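Local coordinates for hypothetical protein ebhA (Staphylococcus aureus, PDB 2DGJ) that forms part of the rod of linked three-helix bundles of a giant cell wall-associated adhesin that probably binds extracellular matrix, at residues 86-91 / 100-105; 126-131 / 181-186; 30-35 / 65-70. All blocks are in the same frame, centred on the assembly; numbering follows the deposited sequence.

Interaction 1. Residues 86-91 / 100-105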
ATOM      1  N   GLN A  86       7.860 -15.807  -0.904  1.00 12.23           N
ATOM      2  CA  GLN A  86       7.967 -16.166  -2.310  1.00 12.62           C
ATOM      3  C   GLN A  86       8.677 -15.049  -3.060  1.00 12.92           C
ATOM      4  O   GLN A  86       9.577 -15.304  -3.859  1.00 13.05           O
ATOM      5  CB  GLN A  86       6.575 -16.399  -2.908  1.00 12.60           C
ATOM      6  CG  GLN A  86       6.572 -16.683  -4.401  1.00 12.57           C
ATOM      7  CD  GLN A  86       7.499 -17.822  -4.786  1.00 12.80           C
ATOM      8  OE1 GLN A  86       7.507 -18.879  -4.152  1.00 12.76           O
ATOM      9  NE2 GLN A  86       8.280 -17.614  -5.841  1.00 12.88           N
ATOM     10  N   ASN A  87       8.267 -13.811  -2.790  1.00 13.17           N
ATOM     11  CA  ASN A  87       8.865 -12.646  -3.432  1.00 13.41           C
ATOM     12  C   ASN A  87      10.319 -12.468  -3.004  1.00 13.60           C
ATOM     13  O   ASN A  87      11.184 -12.180  -3.823  1.00 13.60           O
ATOM     14  CB  ASN A  87       8.085 -11.383  -3.065  1.00 13.43           C
ATOM     15  CG  ASN A  87       8.633 -10.145  -3.751  1.00 13.53           C
ATOM     16  OD1 ASN A  87       8.345  -9.888  -4.918  1.00 13.86           O
ATOM     17  ND2 ASN A  87       9.443  -9.378  -3.032  1.00 13.37           N
ATOM     18  N   LEU A  88      10.584 -12.629  -1.713  1.00 13.81           N
ATOM     19  CA  LEU A  88      11.935 -12.482  -1.180  1.00 14.07           C
ATOM     20  C   LEU A  88      12.948 -13.364  -1.904  1.00 14.33           C
ATOM     21  O   LEU A  88      14.092 -12.959  -2.140  1.00 14.32           O
ATOM     22  CB  LEU A  88      11.937 -12.820   0.314  1.00 13.95           C
ATOM     23  CG  LEU A  88      13.284 -12.749   1.038  1.00 13.95           C
ATOM     24  CD1 LEU A  88      13.814 -11.333   0.984  1.00 14.01           C
ATOM     25  CD2 LEU A  88      13.116 -13.194   2.479  1.00 13.91           C
ATOM     26  N   GLY A  89      12.524 -14.572  -2.261  1.00 14.61           N
ATOM     27  CA  GLY A  89      13.413 -15.496  -2.940  1.00 15.04           C
ATOM     28  C   GLY A  89      13.767 -15.130  -4.368  1.00 15.44           C
ATOM     29  O   GLY A  89      14.624 -15.772  -4.969  1.00 15.51           O
ATOM     30  N   THR A  90      13.119 -14.107  -4.914  1.00 15.84           N
ATOM     31  CA  THR A  90      13.392 -13.678  -6.286  1.00 16.25           C
ATOM     32  C   THR A  90      14.367 -12.507  -6.338  1.00 16.44           C
ATOM     33  O   THR A  90      14.755 -12.056  -7.418  1.00 16.57           O
ATOM     34  CB  THR A  90      12.096 -13.279  -7.018  1.00 16.36           C
ATOM     35  OG1 THR A  90      11.520 -12.128  -6.386  1.00 16.50           O
ATOM     36  CG2 THR A  90      11.097 -14.421  -6.977  1.00 16.32           C
ATOM     37  N   LEU A  91      14.758 -12.015  -5.167  1.00 16.67           N
ATOM     38  CA  LEU A  91      15.704 -10.908  -5.066  1.00 16.96           C
ATOM     39  C   LEU A  91      17.128 -11.469  -5.159  1.00 17.25           C
ATOM     40  O   LEU A  91      17.666 -11.985  -4.180  1.00 17.41           O
ATOM     41  CB  LEU A  91      15.496 -10.170  -3.739  1.00 16.88           C
ATOM     42  CG  LEU A  91      14.296  -9.217  -3.623  1.00 16.91           C
ATOM     43  CD1 LEU A  91      13.147  -9.644  -4.531  1.00 16.89           C
ATOM     44  CD2 LEU A  91      13.850  -9.171  -2.173  1.00 16.86           C
ATOM     45  N   THR A 100      18.213 -12.996   5.425  1.00 17.32           N
ATOM     46  CA  THR A 100      17.740 -13.586   6.678  1.00 17.47           C
ATOM     47  C   THR A 100      17.059 -12.556   7.567  1.00 17.42           C
ATOM     48  O   THR A 100      16.140 -12.890   8.314  1.00 17.44           O
ATOM     49  CB  THR A 100      18.892 -14.242   7.470  1.00 17.63           C
ATOM     50  OG1 THR A 100      19.712 -13.232   8.071  1.00 18.15           O
ATOM     51  CG2 THR A 100      19.745 -15.087   6.547  1.00 17.64           C
ATOM     52  N   ALA A 101      17.512 -11.308   7.498  1.00 17.40           N
ATOM     53  CA  ALA A 101      16.913 -10.248   8.305  1.00 17.50           C
ATOM     54  C   ALA A 101      15.498 -10.000   7.794  1.00 17.56           C
ATOM     55  O   ALA A 101      14.554  -9.885   8.575  1.00 17.61           O
ATOM     56  CB  ALA A 101      17.740  -8.968   8.211  1.00 17.35           C
ATOM     57  N   LEU A 102      15.364  -9.919   6.475  1.00 17.60           N
ATOM     58  CA  LEU A 102      14.066  -9.709   5.846  1.00 17.67           C
ATOM     59  C   LEU A 102      13.166 -10.904   6.162  1.00 17.76           C
ATOM     60  O   LEU A 102      12.004 -10.746   6.533  1.00 17.77           O
ATOM     61  CB  LEU A 102      14.236  -9.582   4.331  1.00 17.56           C
ATOM     62  CG  LEU A 102      14.405  -8.202   3.680  1.00 17.62           C
ATOM     63  CD1 LEU A 102      14.478  -7.100   4.727  1.00 17.56           C
ATOM     64  CD2 LEU A 102      15.649  -8.222   2.802  1.00 17.53           C
ATOM     65  N   GLU A 103      13.717 -12.102   6.002  1.00 17.89           N
ATOM     66  CA  GLU A 103      12.986 -13.335   6.272  1.00 17.94           C
ATOM     67  C   GLU A 103      12.529 -13.308   7.724  1.00 17.97           C
ATOM     68  O   GLU A 103      11.449 -13.795   8.058  1.00 18.10           O
ATOM     69  CB  GLU A 103      13.898 -14.542   6.027  1.00 17.98           C
ATOM     70  CG  GLU A 103      13.272 -15.898   6.321  1.00 18.05           C
ATOM     71  CD  GLU A 103      12.148 -16.249   5.371  1.00 18.22           C
ATOM     72  OE1 GLU A 103      11.984 -15.540   4.360  1.00 18.53           O
ATOM     73  OE2 GLU A 103      11.435 -17.241   5.632  1.00 18.34           O
ATOM     74  N   GLY A 104      13.358 -12.727   8.583  1.00 17.93           N
ATOM     75  CA  GLY A 104      13.019 -12.644   9.988  1.00 17.91           C
ATOM     76  C   GLY A 104      11.911 -11.643  10.241  1.00 17.91           C
ATOM     77  O   GLY A 104      10.987 -11.909  11.010  1.00 18.06           O
ATOM     78  N   GLN A 105      12.000 -10.488   9.591  1.00 17.81           N
ATOM     79  CA  GLN A 105      10.986  -9.453   9.752  1.00 17.78           C
ATOM     80  C   GLN A 105       9.651  -9.952   9.210  1.00 17.73           C
ATOM     81  O   GLN A 105       8.593  -9.563   9.697  1.00 17.59           O
ATOM     82  CB  GLN A 105      11.407  -8.170   9.028  1.00 17.78           C
ATOM     83  CG  GLN A 105      12.707  -7.578   9.562  1.00 17.93           C
ATOM     84  CD  GLN A 105      13.127  -6.311   8.841  1.00 17.96           C
ATOM     85  OE1 GLN A 105      13.281  -6.298   7.618  1.00 17.96           O
ATOM     86  NE2 GLN A 105      13.320  -5.238   9.600  1.00 17.95           N
TER
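Leu88 and Glu103 mark the closest backbone approach here, their CA atoms 7.6 Å apart, where the C-terminal end of helix 73-88 passes the middle of helix 96-108. A type I beta turn runs from Leu88 to Leu91, closed by the bond from Leu91 N to Leu88 O. Thr90 braces the turn: its OG1 donates to Asn87 O over 2.6 Å, in the carbonyl plane and on a lone pair, while Thr90 N reaches that oxygen too, so two donors grip one carbonyl.

Across the gap nearly everything rests on Leu88. Its CG stands anti to the backbone N (chi1 179°), which sends both methyls at the facing helix. CD1 packs on Leu102, 3.8 Å from its CB and a little farther from its CD2. The other methyl, CD2, lies 3.2 Å from Glu103 OE1 and 3.9 Å from Glu103 CB, since the glutamate chain bends at chi2 (67°) and folds its carboxylate back over the leucine. Glu103 OE2 forms a long, weak ion pair with Arg85.

Ile94 in the connecting loop touches both Leu88 and Leu102, and Ala122 of helix 112-135 covers Leu91 and Leu102 from the third side. Leu88, Leu102, Ile94 and Ala122 thus pack together between helices 73-88, 96-108 and 112-135, consistent with the three-helix bundle of a GA module.

Interaction 2. Residues 126-131 / 181-186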
ATOM      1  N   ASP A 126      16.793  -4.412  -2.503  1.00 15.68           N
ATOM      2  CA  ASP A 126      17.336  -5.196  -3.606  1.00 15.86           C
ATOM      3  C   ASP A 126      17.574  -4.286  -4.808  1.00 16.08           C
ATOM      4  O   ASP A 126      18.562  -4.432  -5.525  1.00 15.98           O
ATOM      5  CB  ASP A 126      16.366  -6.310  -3.999  1.00 15.76           C
ATOM      6  CG  ASP A 126      16.950  -7.251  -5.036  1.00 15.69           C
ATOM      7  OD1 ASP A 126      17.874  -8.018  -4.689  1.00 15.62           O
ATOM      8  OD2 ASP A 126      16.497  -7.218  -6.200  1.00 15.60           O
ATOM      9  N   GLY A 127      16.651  -3.354  -5.030  1.00 16.33           N
ATOM     10  CA  GLY A 127      16.793  -2.438  -6.146  1.00 16.67           C
ATOM     11  C   GLY A 127      18.044  -1.594  -5.992  1.00 16.94           C
ATOM     12  O   GLY A 127      18.768  -1.355  -6.954  1.00 16.75           O
ATOM     13  N   ALA A 128      18.297  -1.141  -4.769  1.00 17.33           N
ATOM     14  CA  ALA A 128      19.468  -0.320  -4.481  1.00 17.82           C
ATOM     15  C   ALA A 128      20.747  -1.136  -4.636  1.00 18.27           C
ATOM     16  O   ALA A 128      21.735  -0.654  -5.196  1.00 18.38           O
ATOM     17  CB  ALA A 128      19.365   0.240  -3.072  1.00 17.56           C
HETATM   18  N   MSE A 129      20.728  -2.368  -4.138  1.00 18.89           N
HETATM   19  CA  MSE A 129      21.881  -3.254  -4.250  1.00 19.50           C
HETATM   20  C   MSE A 129      22.178  -3.461  -5.730  1.00 19.33           C
HETATM   21  O   MSE A 129      23.333  -3.464  -6.147  1.00 19.34           O
HETATM   22  CB  MSE A 129      21.588  -4.605  -3.596  1.00 20.66           C
HETATM   23  CG  MSE A 129      21.564  -4.581  -2.078  1.00 22.31           C
HETATM   24 SE   MSE A 129      23.314  -4.259  -1.323  1.00 25.26          SE
HETATM   25  CE  MSE A 129      24.015  -6.059  -1.408  1.00 24.08           C
ATOM     26  N   ASN A 130      21.121  -3.622  -6.518  1.00 19.07           N
ATOM     27  CA  ASN A 130      21.257  -3.822  -7.954  1.00 18.89           C
ATOM     28  C   ASN A 130      21.956  -2.617  -8.572  1.00 18.74           C
ATOM     29  O   ASN A 130      22.804  -2.759  -9.454  1.00 18.78           O
ATOM     30  CB  ASN A 130      19.875  -4.000  -8.583  1.00 18.99           C
ATOM     31  CG  ASN A 130      19.944  -4.338 -10.062  1.00 19.00           C
ATOM     32  OD1 ASN A 130      19.344  -3.661 -10.892  1.00 19.27           O
ATOM     33  ND2 ASN A 130      20.673  -5.395 -10.396  1.00 18.87           N
ATOM     34  N   SER A 131      21.591  -1.431  -8.103  1.00 18.58           N
ATOM     35  CA  SER A 131      22.178  -0.200  -8.611  1.00 18.50           C
ATOM     36  C   SER A 131      23.653  -0.108  -8.235  1.00 18.34           C
ATOM     37  O   SER A 131      24.495   0.253  -9.061  1.00 18.32           O
ATOM     38  CB  SER A 131      21.427   1.011  -8.057  1.00 18.62           C
ATOM     39  OG  SER A 131      20.086   1.051  -8.521  1.00 18.75           O
ATOM     40  N   ALA A 181      19.934   3.163   3.272  1.00 21.13           N
ATOM     41  CA  ALA A 181      20.653   4.429   3.341  1.00 21.08           C
ATOM     42  C   ALA A 181      22.145   4.261   3.077  1.00 21.00           C
ATOM     43  O   ALA A 181      22.742   5.057   2.354  1.00 21.17           O
ATOM     44  CB  ALA A 181      20.435   5.082   4.705  1.00 21.01           C
ATOM     45  N   ASP A 182      22.748   3.228   3.660  1.00 20.95           N
ATOM     46  CA  ASP A 182      24.172   2.987   3.463  1.00 20.76           C
ATOM     47  C   ASP A 182      24.461   2.501   2.048  1.00 20.70           C
ATOM     48  O   ASP A 182      25.484   2.853   1.457  1.00 20.72           O
ATOM     49  CB  ASP A 182      24.697   1.969   4.480  1.00 20.86           C
ATOM     50  CG  ASP A 182      24.727   2.521   5.891  1.00 20.93           C
ATOM     51  OD1 ASP A 182      25.071   3.712   6.053  1.00 21.03           O
ATOM     52  OD2 ASP A 182      24.423   1.768   6.839  1.00 21.15           O
ATOM     53  N   VAL A 183      23.561   1.690   1.502  1.00 20.63           N
ATOM     54  CA  VAL A 183      23.744   1.199   0.147  1.00 20.50           C
ATOM     55  C   VAL A 183      23.785   2.424  -0.757  1.00 20.60           C
ATOM     56  O   VAL A 183      24.676   2.551  -1.601  1.00 20.56           O
ATOM     57  CB  VAL A 183      22.582   0.282  -0.297  1.00 20.42           C
ATOM     58  CG1 VAL A 183      22.735  -0.086  -1.770  1.00 20.24           C
ATOM     59  CG2 VAL A 183      22.562  -0.975   0.554  1.00 20.23           C
ATOM     60  N   ASP A 184      22.828   3.326  -0.558  1.00 20.63           N
ATOM     61  CA  ASP A 184      22.762   4.540  -1.360  1.00 20.72           C
ATOM     62  C   ASP A 184      24.002   5.397  -1.148  1.00 20.64           C
ATOM     63  O   ASP A 184      24.488   6.034  -2.080  1.00 20.60           O
ATOM     64  CB  ASP A 184      21.507   5.356  -1.030  1.00 20.77           C
ATOM     65  CG  ASP A 184      20.242   4.735  -1.607  1.00 20.97           C
ATOM     66  OD1 ASP A 184      20.334   4.066  -2.657  1.00 21.00           O
ATOM     67  OD2 ASP A 184      19.153   4.929  -1.021  1.00 20.95           O
ATOM     68  N   ASN A 185      24.511   5.418   0.081  1.00 20.52           N
ATOM     69  CA  ASN A 185      25.707   6.198   0.363  1.00 20.42           C
ATOM     70  C   ASN A 185      26.865   5.608  -0.430  1.00 20.20           C
ATOM     71  O   ASN A 185      27.670   6.338  -1.013  1.00 20.18           O
ATOM     72  CB  ASN A 185      26.041   6.170   1.856  1.00 20.60           C
ATOM     73  CG  ASN A 185      25.042   6.942   2.701  1.00 20.82           C
ATOM     74  OD1 ASN A 185      24.645   8.054   2.353  1.00 20.95           O
ATOM     75  ND2 ASN A 185      24.651   6.363   3.829  1.00 20.88           N
ATOM     76  N   ALA A 186      26.938   4.278  -0.447  1.00 19.93           N
ATOM     77  CA  ALA A 186      27.988   3.568  -1.164  1.00 19.64           C
ATOM     78  C   ALA A 186      27.859   3.830  -2.660  1.00 19.49           C
ATOM     79  O   ALA A 186      28.851   4.065  -3.344  1.00 19.54           O
ATOM     80  CB  ALA A 186      27.905   2.066  -0.876  1.00 19.64           C
TER
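Val183 meets Ala128 and Met129, and its two methyl groups divide the work. From CB the valine forks: CG1 lies anti to the backbone N (chi1 174°) and heads towards helix 112-135, whereas CG2 stands anti to the carbonyl carbon. CG1 settles against Ala128, 3.6 Å from the methyl CB and equally 3.6 Å from the carbonyl O, and it also approaches Met129 N at 3.9 Å. CG2 takes the neighbouring residue, with the selenium atom SE of Met129, a selenomethionine, 3.9 Å away.

Met129 starts out pointing away from the partner helix. Bends at chi2 and chi3 curl its chain round, and it crosses the valine at about a right angle, while Ile169 and Leu170 of helix 153-170 touch it as well. In this string of three-helix bundles, segments 126-131 and 181-186 fall in or at the start of a FIVAR sequence range. They run nearly parallel, their local axes 9.2 Å apart and 17° from each other, consistent with the first and third helices of a bundle; 153-170 packs against the pair. Alanine at position 128 puts only a methyl group on this interface, and the CA atoms of Ala128 and Val183 come to 6.5 Å.

Asp184 borders the apolar patch, its OD1 4.0 Å from Ala128 CB, while OD2 is held in a salt bridge by Lys180. Almost one turn after Ala128, Ser131 OG bonds back to Gly127 O, which also accepts from Ser131 N on the opposite face of its plane. Ser131 packs against Thr31 of the second subunit.

Interaction 3. Residues 30-35 / 65-70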
ATOM      1  N   LYS A  30     -15.878  -9.206   8.505  1.00 14.63           N
ATOM      2  CA  LYS A  30     -15.793  -8.213   9.571  1.00 14.41           C
ATOM      3  C   LYS A  30     -17.168  -7.585   9.776  1.00 14.07           C
ATOM      4  O   LYS A  30     -17.601  -7.349  10.903  1.00 14.02           O
ATOM      5  CB  LYS A  30     -14.779  -7.128   9.203  1.00 14.51           C
ATOM      6  CG  LYS A  30     -13.346  -7.628   9.086  1.00 14.65           C
ATOM      7  CD  LYS A  30     -12.415  -6.557   8.516  1.00 14.69           C
ATOM      8  CE  LYS A  30     -12.334  -5.333   9.413  1.00 14.85           C
ATOM      9  NZ  LYS A  30     -11.348  -4.336   8.890  1.00 15.10           N
ATOM     10  N   THR A  31     -17.858  -7.329   8.668  1.00 13.74           N
ATOM     11  CA  THR A  31     -19.187  -6.734   8.703  1.00 13.47           C
ATOM     12  C   THR A  31     -20.233  -7.676   9.293  1.00 13.31           C
ATOM     13  O   THR A  31     -21.062  -7.264  10.105  1.00 13.26           O
ATOM     14  CB  THR A  31     -19.637  -6.313   7.287  1.00 13.44           C
ATOM     15  OG1 THR A  31     -18.779  -5.271   6.805  1.00 13.56           O
ATOM     16  CG2 THR A  31     -21.069  -5.816   7.307  1.00 13.22           C
ATOM     17  N   ALA A  32     -20.197  -8.939   8.880  1.00 13.02           N
ATOM     18  CA  ALA A  32     -21.147  -9.924   9.380  1.00 12.88           C
ATOM     19  C   ALA A  32     -21.047 -10.030  10.908  1.00 12.88           C
ATOM     20  O   ALA A  32     -22.061 -10.076  11.617  1.00 12.87           O
ATOM     21  CB  ALA A  32     -20.879 -11.275   8.722  1.00 12.70           C
ATOM     22  N   TYR A  33     -19.815 -10.068  11.413  1.00 12.82           N
ATOM     23  CA  TYR A  33     -19.586 -10.154  12.849  1.00 12.94           C
ATOM     24  C   TYR A  33     -20.158  -8.911  13.507  1.00 13.17           C
ATOM     25  O   TYR A  33     -20.922  -9.000  14.461  1.00 13.17           O
ATOM     26  CB  TYR A  33     -18.091 -10.246  13.163  1.00 12.52           C
ATOM     27  CG  TYR A  33     -17.781 -10.083  14.634  1.00 12.20           C
ATOM     28  CD1 TYR A  33     -18.184 -11.040  15.562  1.00 12.07           C
ATOM     29  CD2 TYR A  33     -17.109  -8.955  15.102  1.00 12.09           C
ATOM     30  CE1 TYR A  33     -17.931 -10.878  16.918  1.00 12.02           C
ATOM     31  CE2 TYR A  33     -16.849  -8.782  16.452  1.00 12.14           C
ATOM     32  CZ  TYR A  33     -17.262  -9.745  17.353  1.00 12.05           C
ATOM     33  OH  TYR A  33     -17.009  -9.572  18.687  1.00 12.13           O
ATOM     34  N   ASP A  34     -19.779  -7.749  12.987  1.00 13.54           N
ATOM     35  CA  ASP A  34     -20.248  -6.482  13.526  1.00 13.99           C
ATOM     36  C   ASP A  34     -21.775  -6.408  13.562  1.00 13.85           C
ATOM     37  O   ASP A  34     -22.363  -5.918  14.526  1.00 13.78           O
ATOM     38  CB  ASP A  34     -19.690  -5.329  12.692  1.00 14.76           C
ATOM     39  CG  ASP A  34     -19.994  -3.972  13.299  1.00 15.76           C
ATOM     40  OD1 ASP A  34     -19.682  -3.776  14.493  1.00 16.47           O
ATOM     41  OD2 ASP A  34     -20.538  -3.102  12.586  1.00 16.62           O
ATOM     42  N   GLN A  35     -22.416  -6.907  12.512  1.00 13.75           N
ATOM     43  CA  GLN A  35     -23.872  -6.890  12.438  1.00 13.69           C
ATOM     44  C   GLN A  35     -24.501  -7.883  13.406  1.00 13.73           C
ATOM     45  O   GLN A  35     -25.635  -7.695  13.844  1.00 13.70           O
ATOM     46  CB  GLN A  35     -24.339  -7.182  11.009  1.00 13.52           C
ATOM     47  CG  GLN A  35     -24.003  -6.073  10.024  1.00 13.34           C
ATOM     48  CD  GLN A  35     -24.470  -4.722  10.516  1.00 13.33           C
ATOM     49  OE1 GLN A  35     -25.665  -4.493  10.706  1.00 13.23           O
ATOM     50  NE2 GLN A  35     -23.522  -3.815  10.732  1.00 13.25           N
ATOM     51  N   THR A  65     -21.109 -16.089  17.666  1.00 18.48           N
ATOM     52  CA  THR A  65     -20.041 -17.080  17.765  1.00 18.31           C
ATOM     53  C   THR A  65     -19.596 -17.542  16.381  1.00 18.25           C
ATOM     54  O   THR A  65     -18.404 -17.729  16.134  1.00 18.21           O
ATOM     55  CB  THR A  65     -20.501 -18.312  18.570  1.00 18.23           C
ATOM     56  OG1 THR A  65     -20.734 -17.933  19.930  1.00 18.31           O
ATOM     57  CG2 THR A  65     -19.434 -19.395  18.542  1.00 18.30           C
ATOM     58  N   SER A  66     -20.556 -17.720  15.479  1.00 18.08           N
ATOM     59  CA  SER A  66     -20.249 -18.165  14.126  1.00 17.92           C
ATOM     60  C   SER A  66     -19.465 -17.132  13.325  1.00 17.80           C
ATOM     61  O   SER A  66     -18.397 -17.441  12.785  1.00 17.86           O
ATOM     62  CB  SER A  66     -21.536 -18.522  13.378  1.00 17.93           C
ATOM     63  OG  SER A  66     -22.086 -19.745  13.844  1.00 18.20           O
ATOM     64  N   THR A  67     -19.991 -15.912  13.240  1.00 17.53           N
ATOM     65  CA  THR A  67     -19.316 -14.861  12.491  1.00 17.26           C
ATOM     66  C   THR A  67     -17.940 -14.576  13.085  1.00 17.22           C
ATOM     67  O   THR A  67     -16.998 -14.273  12.357  1.00 17.19           O
ATOM     68  CB  THR A  67     -20.131 -13.551  12.474  1.00 17.21           C
ATOM     69  OG1 THR A  67     -20.364 -13.113  13.818  1.00 17.22           O
ATOM     70  CG2 THR A  67     -21.466 -13.766  11.767  1.00 16.86           C
ATOM     71  N   LYS A  68     -17.814 -14.674  14.404  1.00 17.12           N
ATOM     72  CA  LYS A  68     -16.519 -14.421  15.022  1.00 17.03           C
ATOM     73  C   LYS A  68     -15.498 -15.483  14.614  1.00 16.88           C
ATOM     74  O   LYS A  68     -14.379 -15.154  14.214  1.00 16.89           O
ATOM     75  CB  LYS A  68     -16.621 -14.386  16.550  1.00 16.99           C
ATOM     76  CG  LYS A  68     -15.274 -14.073  17.188  1.00 17.13           C
ATOM     77  CD  LYS A  68     -15.322 -13.968  18.698  1.00 17.37           C
ATOM     78  CE  LYS A  68     -13.918 -13.681  19.224  1.00 17.62           C
ATOM     79  NZ  LYS A  68     -13.857 -13.612  20.703  1.00 17.87           N
ATOM     80  N   ASP A  69     -15.879 -16.752  14.722  1.00 16.63           N
ATOM     81  CA  ASP A  69     -14.974 -17.833  14.351  1.00 16.45           C
ATOM     82  C   ASP A  69     -14.589 -17.693  12.886  1.00 16.07           C
ATOM     83  O   ASP A  69     -13.468 -18.023  12.495  1.00 16.04           O
ATOM     84  CB  ASP A  69     -15.622 -19.206  14.575  1.00 16.82           C
ATOM     85  CG  ASP A  69     -15.889 -19.502  16.041  1.00 17.29           C
ATOM     86  OD1 ASP A  69     -15.210 -18.905  16.902  1.00 17.55           O
ATOM     87  OD2 ASP A  69     -16.768 -20.342  16.331  1.00 17.73           O
ATOM     88  N   ALA A  70     -15.525 -17.193  12.084  1.00 15.68           N
ATOM     89  CA  ALA A  70     -15.310 -17.021  10.654  1.00 15.19           C
ATOM     90  C   ALA A  70     -14.235 -15.984  10.318  1.00 14.83           C
ATOM     91  O   ALA A  70     -13.620 -16.046   9.250  1.00 14.70           O
ATOM     92  CB  ALA A  70     -16.625 -16.667   9.977  1.00 15.28           C
TER
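Two antiparallel helices of the N-terminal FIVAR bundle meet here, 27-46 and 55-70, with local axes 8.3 Å apart and N-to-C directions at 153°. Thr67 is wedged against the backbone of the facing helix, bringing its CA to 4.7 Å from that of Tyr33. Its OG1 sits between the backbone N and the carbonyl carbon (chi1 58°); from there the oxygen touches Tyr33 CA at 3.2 Å and comes to the edge of the tyrosine ring near its plane, 3.5 Å from CD1. The same oxygen is hydrogen-bonded to Gln63 O in its own helix, which satisfies the hydroxyl at this tight spot. The methyl branch CG2 goes to Ala32 instead, 3.7 Å from its O and 4.0 Å from its CB.

Beyond the threonine, Tyr33 and Lys68 lie side by side and point the same way. Tyr33 CE1 rests on Lys68 CB at 3.8 Å, in an oblique approach. The lysine chain is extended from CG onward and carries NZ past the ring to a salt bridge with Asp12.

Tyr33 also leans on Tyr22 of helix 20-23 and on Leu71, and its OH makes a weak hydrogen bond to Thr16 OG1 in helix 13-18. On helix 27-46, Gln35 hydrogen-bonds to Thr191 and Asn188 of the second subunit, so this helix also borders the contact between the two chains.

In the fold
From the N terminus, interaction 3 comes first, joining helices 27-46 and 55-70 across 29 intervening residues. Helix 73-88 then carries the chain to interaction 1, a short closure over the eight residues that separate its segments. Helix 112-135 follows, and interaction 2 closes the longest excursion, 49 residues, by bringing helix 180-194 back alongside it. The three lie in series, none enclosing or crossing another. Interactions 1 and 2 meet directly, Leu91 CB being 3.3 Å from Asp126 OD1. Helix 112-135 is probably shared between the GA and FIVAR ranges. Interaction 3 stands apart, its centre about 45 Å from that of interaction 2, yet both touch the second subunit.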